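Local coordinates for hypothetical protein GrpB (PDB 2NRK) that is of unknown function but belongs to the GrpB (UPF0157) family, grouped with the nucleotidyltransferase-like proteins, and probably shares their fold, at residues A[113-125]-A[160-172]. Sequence-based numbering, arbitrary orientation.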
# COMPACT_ATOMS: atom_id res chain seq x y z
N GLU A 113 0.31 -4.54 -6.62
CA GLU A 113 1.53 -4.54 -7.45
C GLU A 113 2.45 -3.44 -7.03
O GLU A 113 3.67 -3.62 -6.96
CB GLU A 113 1.16 -4.39 -8.91
CG GLU A 113 0.69 -5.74 -9.47
CD GLU A 113 1.88 -6.71 -9.51
OE1 GLU A 113 2.85 -6.46 -10.29
OE2 GLU A 113 1.86 -7.70 -8.77
N ILE A 114 1.87 -2.27 -6.74
CA ILE A 114 2.74 -1.15 -6.35
C ILE A 114 3.51 -1.48 -5.08
O ILE A 114 4.73 -1.32 -5.01
CB ILE A 114 1.93 0.17 -6.19
CG1 ILE A 114 1.33 0.56 -7.57
CG2 ILE A 114 2.82 1.29 -5.60
CD1 ILE A 114 0.20 1.64 -7.48
N LEU A 115 2.80 -1.95 -4.05
CA LEU A 115 3.50 -2.35 -2.80
C LEU A 115 4.40 -3.56 -2.95
O LEU A 115 5.42 -3.63 -2.27
CB LEU A 115 2.54 -2.55 -1.62
CG LEU A 115 1.92 -1.24 -1.11
CD1 LEU A 115 1.17 -1.54 0.18
CD2 LEU A 115 2.96 -0.12 -0.81
N ARG A 116 4.07 -4.49 -3.85
CA ARG A 116 4.94 -5.66 -4.05
C ARG A 116 6.34 -5.14 -4.37
O ARG A 116 7.33 -5.57 -3.77
CB ARG A 116 4.45 -6.53 -5.19
CG ARG A 116 5.44 -7.71 -5.42
CD ARG A 116 4.76 -8.77 -6.31
NE ARG A 116 4.57 -8.29 -7.68
CZ ARG A 116 5.49 -8.37 -8.63
NH1 ARG A 116 6.73 -8.84 -8.36
NH2 ARG A 116 5.19 -7.93 -9.86
N HIS A 117 6.42 -4.19 -5.31
CA HIS A 117 7.71 -3.65 -5.72
C HIS A 117 8.34 -2.78 -4.65
O HIS A 117 9.51 -2.95 -4.35
CB HIS A 117 7.55 -2.81 -7.00
CG HIS A 117 7.14 -3.62 -8.19
ND1 HIS A 117 7.92 -4.64 -8.70
CD2 HIS A 117 6.04 -3.56 -8.98
CE1 HIS A 117 7.33 -5.16 -9.77
NE2 HIS A 117 6.17 -4.54 -9.94
N LEU A 118 7.58 -1.84 -4.07
CA LEU A 118 8.19 -0.90 -3.13
C LEU A 118 8.60 -1.61 -1.84
O LEU A 118 9.66 -1.33 -1.30
CB LEU A 118 7.25 0.28 -2.79
CG LEU A 118 6.98 1.20 -3.99
CD1 LEU A 118 5.85 2.20 -3.59
CD2 LEU A 118 8.26 1.93 -4.42
N ALA A 119 7.75 -2.50 -1.34
CA ALA A 119 8.09 -3.18 -0.09
C ALA A 119 9.35 -4.01 -0.27
O ALA A 119 10.23 -4.00 0.59
CB ALA A 119 6.92 -4.04 0.40
N PHE A 120 9.43 -4.74 -1.40
CA PHE A 120 10.58 -5.61 -1.72
C PHE A 120 11.86 -4.79 -1.72
O PHE A 120 12.83 -5.14 -1.04
CB PHE A 120 10.35 -6.25 -3.10
CG PHE A 120 11.46 -7.18 -3.53
CD1 PHE A 120 11.56 -8.47 -3.01
CD2 PHE A 120 12.34 -6.77 -4.52
CE1 PHE A 120 12.60 -9.37 -3.45
CE2 PHE A 120 13.38 -7.65 -4.95
CZ PHE A 120 13.50 -8.92 -4.41
N ARG A 121 11.83 -3.65 -2.43
CA ARG A 121 12.99 -2.76 -2.46
C ARG A 121 13.36 -2.26 -1.06
O ARG A 121 14.54 -2.36 -0.64
CB ARG A 121 12.69 -1.54 -3.35
CG ARG A 121 13.85 -0.53 -3.34
CD ARG A 121 13.34 0.78 -3.93
NE ARG A 121 12.48 1.47 -2.96
CZ ARG A 121 11.82 2.60 -3.23
NH1 ARG A 121 11.93 3.19 -4.44
NH2 ARG A 121 11.05 3.16 -2.30
N ASN A 122 12.37 -1.74 -0.34
CA ASN A 122 12.66 -1.12 0.97
C ASN A 122 13.26 -2.16 1.91
O ASN A 122 14.21 -1.87 2.66
CB ASN A 122 11.39 -0.51 1.54
CG ASN A 122 10.92 0.69 0.76
OD1 ASN A 122 11.58 1.17 -0.17
ND2 ASN A 122 9.73 1.21 1.14
N TYR A 123 12.72 -3.37 1.87
CA TYR A 123 13.18 -4.45 2.74
C TYR A 123 14.63 -4.84 2.41
O TYR A 123 15.45 -5.03 3.31
CB TYR A 123 12.25 -5.64 2.54
CG TYR A 123 12.48 -6.80 3.48
CD1 TYR A 123 12.27 -6.68 4.86
CD2 TYR A 123 12.88 -8.05 2.97
CE1 TYR A 123 12.48 -7.77 5.74
CE2 TYR A 123 13.05 -9.17 3.84
CZ TYR A 123 12.85 -9.01 5.22
OH TYR A 123 13.01 -10.07 6.08
N LEU A 124 14.97 -4.96 1.13
CA LEU A 124 16.37 -5.30 0.78
C LEU A 124 17.32 -4.16 1.21
O LEU A 124 18.42 -4.44 1.69
CB LEU A 124 16.53 -5.54 -0.71
CG LEU A 124 15.87 -6.84 -1.16
CD1 LEU A 124 16.05 -7.00 -2.68
CD2 LEU A 124 16.46 -8.07 -0.42
N ARG A 125 16.89 -2.91 1.04
CA ARG A 125 17.70 -1.76 1.45
C ARG A 125 17.99 -1.80 2.94
O ARG A 125 19.07 -1.36 3.35
CB ARG A 125 16.98 -0.45 1.13
CG ARG A 125 16.99 -0.11 -0.37
CD ARG A 125 16.16 1.15 -0.62
NE ARG A 125 16.35 1.65 -1.99
CZ ARG A 125 15.84 2.78 -2.47
NH1 ARG A 125 15.03 3.54 -1.70
NH2 ARG A 125 16.11 3.17 -3.72
N ILE A 160 12.48 -15.00 -4.40
CA ILE A 160 11.82 -13.69 -4.52
C ILE A 160 10.44 -13.67 -3.84
O ILE A 160 10.13 -12.72 -3.11
CB ILE A 160 11.72 -13.26 -6.00
CG1 ILE A 160 13.13 -12.91 -6.51
CG2 ILE A 160 10.73 -12.09 -6.14
CD1 ILE A 160 13.23 -12.85 -8.07
N LYS A 161 9.62 -14.69 -4.06
CA LYS A 161 8.30 -14.75 -3.40
C LYS A 161 8.42 -14.77 -1.88
O LYS A 161 7.67 -14.09 -1.18
CB LYS A 161 7.47 -15.96 -3.88
CG LYS A 161 7.06 -15.89 -5.35
CD LYS A 161 5.77 -15.15 -5.60
CE LYS A 161 5.20 -15.49 -6.99
NZ LYS A 161 6.14 -15.07 -8.06
N LYS A 162 9.40 -15.51 -1.37
CA LYS A 162 9.62 -15.56 0.08
C LYS A 162 9.96 -14.16 0.61
O LYS A 162 9.40 -13.68 1.62
CB LYS A 162 10.78 -16.52 0.42
CG LYS A 162 11.10 -16.53 1.91
CD LYS A 162 12.26 -17.45 2.25
CE LYS A 162 12.15 -17.82 3.73
NZ LYS A 162 13.32 -18.47 4.31
N ILE A 163 10.90 -13.52 -0.05
CA ILE A 163 11.34 -12.19 0.37
C ILE A 163 10.23 -11.15 0.21
O ILE A 163 10.08 -10.24 1.05
CB ILE A 163 12.64 -11.77 -0.38
CG1 ILE A 163 13.77 -12.77 -0.04
CG2 ILE A 163 13.03 -10.29 -0.04
CD1 ILE A 163 13.94 -13.04 1.48
N GLU A 164 9.47 -11.27 -0.87
CA GLU A 164 8.35 -10.31 -1.08
C GLU A 164 7.36 -10.40 0.09
O GLU A 164 6.78 -9.39 0.53
CB GLU A 164 7.61 -10.61 -2.39
CG GLU A 164 8.37 -10.09 -3.62
CD GLU A 164 7.69 -10.46 -4.97
OE1 GLU A 164 6.83 -11.39 -5.00
OE2 GLU A 164 8.04 -9.79 -5.99
N LYS A 165 7.14 -11.61 0.57
CA LYS A 165 6.21 -11.82 1.68
C LYS A 165 6.77 -11.22 2.97
O LYS A 165 6.07 -10.50 3.68
CB LYS A 165 5.92 -13.32 1.81
CG LYS A 165 5.01 -13.67 2.94
CD LYS A 165 4.47 -15.12 2.74
CE LYS A 165 3.78 -15.61 3.99
NZ LYS A 165 3.29 -17.04 3.85
N GLU A 166 8.04 -11.52 3.28
CA GLU A 166 8.70 -10.92 4.44
C GLU A 166 8.66 -9.39 4.33
O GLU A 166 8.43 -8.69 5.33
CB GLU A 166 10.15 -11.36 4.53
CG GLU A 166 10.31 -12.85 4.83
CD GLU A 166 11.77 -13.29 5.01
OE1 GLU A 166 12.70 -12.46 4.93
OE2 GLU A 166 12.00 -14.50 5.23
N ALA A 167 8.89 -8.88 3.11
CA ALA A 167 8.98 -7.44 2.88
C ALA A 167 7.65 -6.74 3.14
O ALA A 167 7.62 -5.67 3.75
CB ALA A 167 9.42 -7.18 1.44
N LEU A 168 6.56 -7.35 2.67
CA LEU A 168 5.23 -6.72 2.79
C LEU A 168 4.80 -6.72 4.27
O LEU A 168 4.19 -5.75 4.73
CB LEU A 168 4.20 -7.43 1.92
CG LEU A 168 2.85 -6.70 1.75
CD1 LEU A 168 3.08 -5.22 1.26
CD2 LEU A 168 1.94 -7.50 0.80
N LYS A 169 5.12 -7.79 5.01
CA LYS A 169 4.87 -7.80 6.46
C LYS A 169 5.61 -6.63 7.12
O LYS A 169 5.04 -5.89 7.92
CB LYS A 169 5.31 -9.13 7.09
CG LYS A 169 4.41 -10.29 6.67
CD LYS A 169 4.95 -11.63 7.20
CE LYS A 169 4.02 -12.78 6.83
NZ LYS A 169 4.59 -14.04 7.40
N LYS A 170 6.88 -6.46 6.75
CA LYS A 170 7.73 -5.43 7.37
C LYS A 170 7.24 -4.01 7.03
O LYS A 170 7.40 -3.07 7.86
CB LYS A 170 9.20 -5.62 6.93
CG LYS A 170 10.19 -4.66 7.64
CD LYS A 170 10.28 -4.88 9.18
CE LYS A 170 10.65 -6.30 9.59
NZ LYS A 170 10.64 -6.58 11.10
N TYR A 171 6.68 -3.87 5.84
CA TYR A 171 6.22 -2.58 5.31
C TYR A 171 5.30 -1.86 6.33
O TYR A 171 5.33 -0.64 6.44
CB TYR A 171 5.48 -2.77 3.98
CG TYR A 171 5.10 -1.45 3.33
CD1 TYR A 171 6.04 -0.72 2.57
CD2 TYR A 171 3.81 -0.91 3.49
CE1 TYR A 171 5.66 0.52 1.99
CE2 TYR A 171 3.44 0.31 2.91
CZ TYR A 171 4.36 1.03 2.17
OH TYR A 171 3.95 2.25 1.64
N TRP A 172 4.47 -2.63 7.05
CA TRP A 172 3.44 -2.05 7.95
C TRP A 172 3.97 -1.74 9.35
O TRP A 172 3.31 -1.05 10.12
CB TRP A 172 2.25 -3.02 8.09
CG TRP A 172 1.67 -3.37 6.80
CD1 TRP A 172 1.58 -4.62 6.25
CD2 TRP A 172 1.11 -2.46 5.83
NE1 TRP A 172 0.98 -4.55 5.04
CE2 TRP A 172 0.69 -3.24 4.73
CE3 TRP A 172 0.92 -1.06 5.79
CZ2 TRP A 172 0.10 -2.68 3.59
CZ3 TRP A 172 0.33 -0.50 4.64
CH2 TRP A 172 -0.08 -1.30 3.56
O HOH W 1 6.39 -7.44 -1.44
O HOH W 2 9.29 -3.55 3.29
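Y123 lies as a knob between I163, E166, A167 and K170 where helices 113-125 and 160-171 cross at 88°, their axes 7.9 Å apart. CG of Y123 stands anti to the backbone N (chi1 -173°), which lays one ring face over the second helix: CA of A167 makes a CH-pi contact, 4.0 Å from the ring centroid, while CG2 of I163 comes in at the ring edge. Beyond the ring, Y123 OH donates to E166 OE1 at 2.7 Å, from the anti side and well out of the carboxylate plane, the carboxylate itself standing nearly perpendicular to the ring.

A119 and A167 face each other where the helices are close; CB of A167 also sits 3.4 Å from CB of Y123 and against the carbonyl O of A119. Two waters bridge the helices, one donating to the carbonyls of R116 and E164, the other to those of A119 and A167.

On one flank of the crossing, F120 sets its ring obliquely against CG2 of I163 and CG of E164. The E164 chain runs on, extended, to R116, whose NH1 forms a salt bridge with OE2 at 2.9 Å; OE2 lies in the guanidinium plane, while the N-H comes from the syn side, tilted somewhat out of the carboxylate plane. NE and NH2 of R116 grip E113 side-on, one nitrogen per oxygen, so a single arginine joins two glutamates and its guanidinium is held from two edges.

Where the second helix ends, L115 forks: CD2 meets Y171 CZ at 3.5 Å, and CD1 reaches CH2 of W172. Y171 OH and W172 NE1 bond to Y171 and F108 of the second subunit, so this end runs into the dimer interface. I114 and L118 pack on strand 54-60, L118 also on strand 34-40; helix 111-126 thus lies between the sheet and the C-terminal helix 157-171, while I130 of helix 128-142 touches Y123, L124 and I163.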